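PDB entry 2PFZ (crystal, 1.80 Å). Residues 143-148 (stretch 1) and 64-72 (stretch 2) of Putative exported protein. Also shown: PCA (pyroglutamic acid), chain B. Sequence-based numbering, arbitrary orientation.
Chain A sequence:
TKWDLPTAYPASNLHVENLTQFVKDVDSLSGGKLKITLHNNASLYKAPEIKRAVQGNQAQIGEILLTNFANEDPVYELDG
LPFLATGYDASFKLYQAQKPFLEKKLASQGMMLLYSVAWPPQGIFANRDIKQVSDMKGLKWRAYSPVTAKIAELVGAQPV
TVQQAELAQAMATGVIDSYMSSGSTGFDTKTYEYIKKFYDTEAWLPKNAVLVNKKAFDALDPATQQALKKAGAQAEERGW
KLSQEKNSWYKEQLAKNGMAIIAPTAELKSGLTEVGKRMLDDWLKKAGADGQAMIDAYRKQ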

ATOM      1  N   ALA A 143      -0.555  11.046  -8.014  1.00 17.74           N
ATOM      2  CA  ALA A 143      -1.244  10.352  -6.939  1.00 16.81           C
ATOM      3  C   ALA A 143      -1.304   8.886  -7.313  1.00 16.52           C
ATOM      4  O   ALA A 143      -1.258   8.538  -8.488  1.00 15.96           O
ATOM      5  CB  ALA A 143      -2.652  10.904  -6.747  1.00 17.28           C
ATOM      6  N   TYR A 144      -1.375   8.027  -6.300  1.00 15.63           N
ATOM      7  CA  TYR A 144      -1.631   6.603  -6.514  1.00 15.29           C
ATOM      8  C   TYR A 144      -2.911   6.170  -5.784  1.00 14.92           C
ATOM      9  O   TYR A 144      -3.282   4.992  -5.801  1.00 16.70           O
ATOM     10  CB  TYR A 144      -0.398   5.775  -6.084  1.00 14.71           C
ATOM     11  CG  TYR A 144      -0.032   5.806  -4.603  1.00 15.01           C
ATOM     12  CD1 TYR A 144       1.156   6.413  -4.171  1.00 14.96           C
ATOM     13  CD2 TYR A 144      -0.872   5.231  -3.634  1.00 14.81           C
ATOM     14  CE1 TYR A 144       1.498   6.439  -2.816  1.00 15.15           C
ATOM     15  CE2 TYR A 144      -0.543   5.246  -2.272  1.00 14.59           C
ATOM     16  CZ  TYR A 144       0.661   5.853  -1.873  1.00 15.59           C
ATOM     17  OH  TYR A 144       1.030   5.872  -0.548  1.00 15.00           O
ATOM     18  N   SER A 145      -3.618   7.119  -5.177  1.00 15.14           N
ATOM     19  CA  SER A 145      -4.820   6.791  -4.421  1.00 15.58           C
ATOM     20  C   SER A 145      -5.634   8.060  -4.215  1.00 16.17           C
ATOM     21  O   SER A 145      -5.080   9.161  -4.342  1.00 16.19           O
ATOM     22  CB  SER A 145      -4.414   6.250  -3.058  1.00 15.95           C
ATOM     23  OG  SER A 145      -3.907   7.293  -2.237  1.00 16.73           O
ATOM     24  N   PRO A 146      -6.933   7.926  -3.856  1.00 16.41           N
ATOM     25  CA  PRO A 146      -7.730   9.114  -3.461  1.00 16.95           C
ATOM     26  C   PRO A 146      -7.082   9.905  -2.328  1.00 17.63           C
ATOM     27  O   PRO A 146      -7.201  11.143  -2.263  1.00 16.45           O
ATOM     28  CB  PRO A 146      -9.026   8.496  -2.948  1.00 17.71           C
ATOM     29  CG  PRO A 146      -9.156   7.228  -3.770  1.00 17.32           C
ATOM     30  CD  PRO A 146      -7.752   6.697  -3.816  1.00 16.29           C
ATOM     31  N   VAL A 147      -6.402   9.200  -1.420  1.00 17.60           N
ATOM     32  CA  VAL A 147      -5.939   9.844  -0.186  1.00 18.28           C
ATOM     33  C   VAL A 147      -4.702  10.684  -0.512  1.00 18.63           C
ATOM     34  O   VAL A 147      -4.477  11.767   0.010  1.00 18.40           O
ATOM     35  CB  VAL A 147      -5.703   8.776   0.938  1.00 18.60           C
ATOM     36  CG1 VAL A 147      -4.665   7.829   0.520  1.00 21.89           C
ATOM     37  CG2 VAL A 147      -5.313   9.443   2.303  1.00 15.81           C
ATOM     38  N   THR A 148      -3.934  10.178  -1.447  1.00 18.84           N
ATOM     39  CA  THR A 148      -2.699  10.775  -1.845  1.00 19.16           C
ATOM     40  C   THR A 148      -3.017  11.960  -2.800  1.00 19.56           C
ATOM     41  O   THR A 148      -2.288  12.966  -2.847  1.00 20.19           O
ATOM     42  CB  THR A 148      -1.892   9.569  -2.332  1.00 20.16           C
ATOM     43  OG1 THR A 148      -0.631   9.422  -1.657  1.00 21.56           O
ATOM     44  CG2 THR A 148      -1.945   9.325  -3.758  1.00 15.20           C
TER
HETATM   45  N   PCA B   1       4.240   2.258  -3.967  1.00 15.94           N
HETATM   46  CA  PCA B   1       2.882   2.100  -4.521  1.00 16.87           C
HETATM   47  CB  PCA B   1       1.820   2.348  -3.449  1.00 16.52           C
HETATM   48  CG  PCA B   1       2.574   2.717  -2.186  1.00 15.73           C
HETATM   49  CD  PCA B   1       4.017   2.580  -2.576  1.00 15.83           C
HETATM   50  OE  PCA B   1       4.952   2.690  -1.768  1.00 15.77           O
HETATM   51  C   PCA B   1       2.717   3.166  -5.580  1.00 17.64           C
HETATM   52  O   PCA B   1       1.828   3.100  -6.439  1.00 17.85           O
HETATM   53  OXT PCA B   1       3.503   4.127  -5.576  1.00 17.91           O
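Stretch 2, residues 64-72: ILLTNFANE

The contact is a compact, mostly buried packing of a strand end and the 3-10 turn after it against the start of a helix, fastened by a single hydrogen bond from an asparagine side chain to a backbone carbonyl. Stretch 2 enters as a strand at Ile64 and Leu65, tightens into a 3-10 segment over residues 66-68, and ends with Ala70 to Glu72 in helical phi/psi that lack the regular bonds. The 3-10 segment is held by backbone hydrogen bonds such as that from Asn68 N to Leu65 O at 3.0 Å. Stretch 1 leaves an extended Ala143, turns through Tyr144 and Ser145, and begins its helix at Pro146. The backbones come nearest where Ser145 CA lies 4.9 Å from Asn68 CA.

The pairing does not run in simple order: Leu65 meets Tyr144, Thr67 touches all four residues from Tyr144 to Val147, Asn68 meets Tyr144 to Pro146, and Asn71 reaches Pro146. Leu65, in the t rotamer, points toward stretch 1 and brings CD2 to 3.6 Å from Tyr144 CD2, an apolar contact oblique to the ring. The aromatic side chain offers a broad surface here, and CG of the bound pyroglutamic acid lies over one face of the ring.

Asn68 supplies the polar link. Its CA-to-CB bond points away, yet the end of its side chain comes back, so that ND2 donates to Tyr144 O at 2.9 Å. An amide suits this place because its NH2 group can satisfy a carbonyl that lies ahead of the helix. Ser145 caps that helix: its OG accepts from Thr148 N at 3.0 Å and, weakly, from Val147 N at 3.2 Å. A short hydroxyl side chain can reach forward to the amides of the first turn, of which Thr148 N also bonds weakly to Ser145 O, while Ser145 CB still packs 3.9 Å from Thr67 O.

Pro146 suits the first turn, where a residue without an amide hydrogen costs no helical hydrogen bond and the ring already favors a helical phi. It has the largest covered area in the contact. Its CD lies 3.5 Å from Thr67 O, and its CB lies 3.5 Å from Asn71 OD1, so the ring fits against both the turn and the exposed asparagine beyond it. One residue on, the CA-to-CB bond of Val147 points toward stretch 2, and its CG1 lies 3.7 Å from Thr67 CB. Threonine serves well in this buried position: its CG2 also approaches Val147 CG1, and its OG1, likewise near that methyl, lies at the edge of the Tyr144 ring, 4.3 Å from Tyr144 CE2.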

ATOM      1  N   ILE A  64      -4.813  -6.088  -3.200  1.00 14.89           N
ATOM      2  CA  ILE A  64      -5.210  -4.694  -3.358  1.00 14.34           C
ATOM      3  C   ILE A  64      -4.326  -3.783  -2.488  1.00 13.98           C
ATOM      4  O   ILE A  64      -3.623  -4.268  -1.603  1.00 13.88           O
ATOM      5  CB  ILE A  64      -6.696  -4.427  -2.961  1.00 14.55           C
ATOM      6  CG1 ILE A  64      -6.963  -4.815  -1.496  1.00 13.48           C
ATOM      7  CG2 ILE A  64      -7.707  -5.094  -3.946  1.00 13.63           C
ATOM      8  CD1 ILE A  64      -8.067  -3.998  -0.857  1.00 10.99           C
ATOM      9  N   LEU A  65      -4.365  -2.482  -2.775  1.00 13.21           N
ATOM     10  CA  LEU A  65      -3.797  -1.445  -1.923  1.00 13.04           C
ATOM     11  C   LEU A  65      -4.990  -0.887  -1.181  1.00 13.02           C
ATOM     12  O   LEU A  65      -5.918  -0.359  -1.818  1.00 12.38           O
ATOM     13  CB  LEU A  65      -3.211  -0.321  -2.778  1.00 12.81           C
ATOM     14  CG  LEU A  65      -2.696   0.902  -2.016  1.00 13.86           C
ATOM     15  CD1 LEU A  65      -1.421   0.541  -1.313  1.00 15.19           C
ATOM     16  CD2 LEU A  65      -2.529   2.082  -3.001  1.00 14.41           C
ATOM     17  N   LEU A  66      -4.990  -0.999   0.144  1.00 13.28           N
ATOM     18  CA  LEU A  66      -6.203  -0.642   0.908  1.00 13.43           C
ATOM     19  C   LEU A  66      -6.678   0.765   0.589  1.00 14.21           C
ATOM     20  O   LEU A  66      -7.870   0.994   0.382  1.00 15.65           O
ATOM     21  CB  LEU A  66      -5.965  -0.773   2.416  1.00 13.73           C
ATOM     22  CG  LEU A  66      -5.668  -2.180   2.940  1.00 12.83           C
ATOM     23  CD1 LEU A  66      -5.203  -2.166   4.385  1.00 14.19           C
ATOM     24  CD2 LEU A  66      -6.897  -3.051   2.761  1.00 16.03           C
ATOM     25  N   THR A  67      -5.749   1.719   0.583  1.00 14.65           N
ATOM     26  CA  THR A  67      -6.099   3.125   0.380  1.00 15.19           C
ATOM     27  C   THR A  67      -6.721   3.459  -0.989  1.00 15.45           C
ATOM     28  O   THR A  67      -7.293   4.524  -1.142  1.00 15.34           O
ATOM     29  CB  THR A  67      -4.921   4.104   0.715  1.00 15.46           C
ATOM     30  OG1 THR A  67      -3.702   3.663   0.096  1.00 15.94           O
ATOM     31  CG2 THR A  67      -4.733   4.222   2.225  1.00 16.28           C
ATOM     32  N   ASN A  68      -6.607   2.564  -1.977  1.00 15.36           N
ATOM     33  CA  ASN A  68      -7.324   2.773  -3.237  1.00 16.07           C
ATOM     34  C   ASN A  68      -8.827   2.808  -3.026  1.00 16.24           C
ATOM     35  O   ASN A  68      -9.576   3.315  -3.890  1.00 16.03           O
ATOM     36  CB  ASN A  68      -7.001   1.692  -4.268  1.00 16.56           C
ATOM     37  CG  ASN A  68      -5.836   2.049  -5.161  1.00 17.05           C
ATOM     38  OD1 ASN A  68      -5.166   1.151  -5.714  1.00 17.62           O
ATOM     39  ND2 ASN A  68      -5.601   3.351  -5.347  1.00 13.39           N
ATOM     40  N   PHE A  69      -9.272   2.284  -1.876  1.00 15.86           N
ATOM     41  CA  PHE A  69     -10.695   2.111  -1.619  1.00 16.91           C
ATOM     42  C   PHE A  69     -11.247   3.054  -0.554  1.00 16.88           C
ATOM     43  O   PHE A  69     -12.369   2.903  -0.077  1.00 17.20           O
ATOM     44  CB  PHE A  69     -10.986   0.593  -1.432  1.00 16.87           C
ATOM     45  CG  PHE A  69     -10.532  -0.196  -2.615  1.00 17.61           C
ATOM     46  CD1 PHE A  69     -11.313  -0.236  -3.773  1.00 17.57           C
ATOM     47  CD2 PHE A  69      -9.263  -0.761  -2.651  1.00 17.76           C
ATOM     48  CE1 PHE A  69     -10.866  -0.868  -4.913  1.00 18.18           C
ATOM     49  CE2 PHE A  69      -8.809  -1.421  -3.787  1.00 17.41           C
ATOM     50  CZ  PHE A  69      -9.600  -1.473  -4.920  1.00 17.34           C
ATOM     51  N   ALA A  70     -10.478   4.113  -0.281  1.00 17.95           N
ATOM     52  CA  ALA A  70     -10.816   5.112   0.737  1.00 18.64           C
ATOM     53  C   ALA A  70     -12.158   5.798   0.505  1.00 19.74           C
ATOM     54  O   ALA A  70     -12.846   6.171   1.477  1.00 20.38           O
ATOM     55  CB  ALA A  70      -9.685   6.150   0.884  1.00 18.68           C
ATOM     56  N   ASN A  71     -12.559   5.948  -0.757  1.00 19.91           N
ATOM     57  CA  ASN A  71     -13.855   6.576  -1.045  1.00 21.73           C
ATOM     58  C   ASN A  71     -15.044   5.639  -0.828  1.00 21.71           C
ATOM     59  O   ASN A  71     -16.184   6.089  -0.746  1.00 22.55           O
ATOM     60  CB  ASN A  71     -13.869   7.235  -2.429  1.00 21.87           C
ATOM     61  CG  ASN A  71     -12.972   8.475  -2.486  1.00 24.89           C
ATOM     62  OD1 ASN A  71     -12.502   8.869  -3.547  1.00 30.25           O
ATOM     63  ND2 ASN A  71     -12.732   9.082  -1.335  1.00 27.70           N
ATOM     64  N   GLU A  72     -14.780   4.343  -0.707  1.00 21.37           N
ATOM     65  CA  GLU A  72     -15.873   3.388  -0.539  1.00 21.86           C
ATOM     66  C   GLU A  72     -16.267   3.278   0.934  1.00 21.51           C
ATOM     67  O   GLU A  72     -17.445   3.169   1.264  1.00 22.11           O
ATOM     68  CB  GLU A  72     -15.482   2.022  -1.078  1.00 21.79           C
ATOM     69  CG  GLU A  72     -15.394   1.886  -2.601  1.00 23.78           C
ATOM     70  CD  GLU A  72     -15.070   0.468  -2.978  1.00 24.72           C
ATOM     71  OE1 GLU A  72     -15.226  -0.400  -2.090  1.00 27.01           O
ATOM     72  OE2 GLU A  72     -14.678   0.211  -4.135  1.00 26.26           O
TER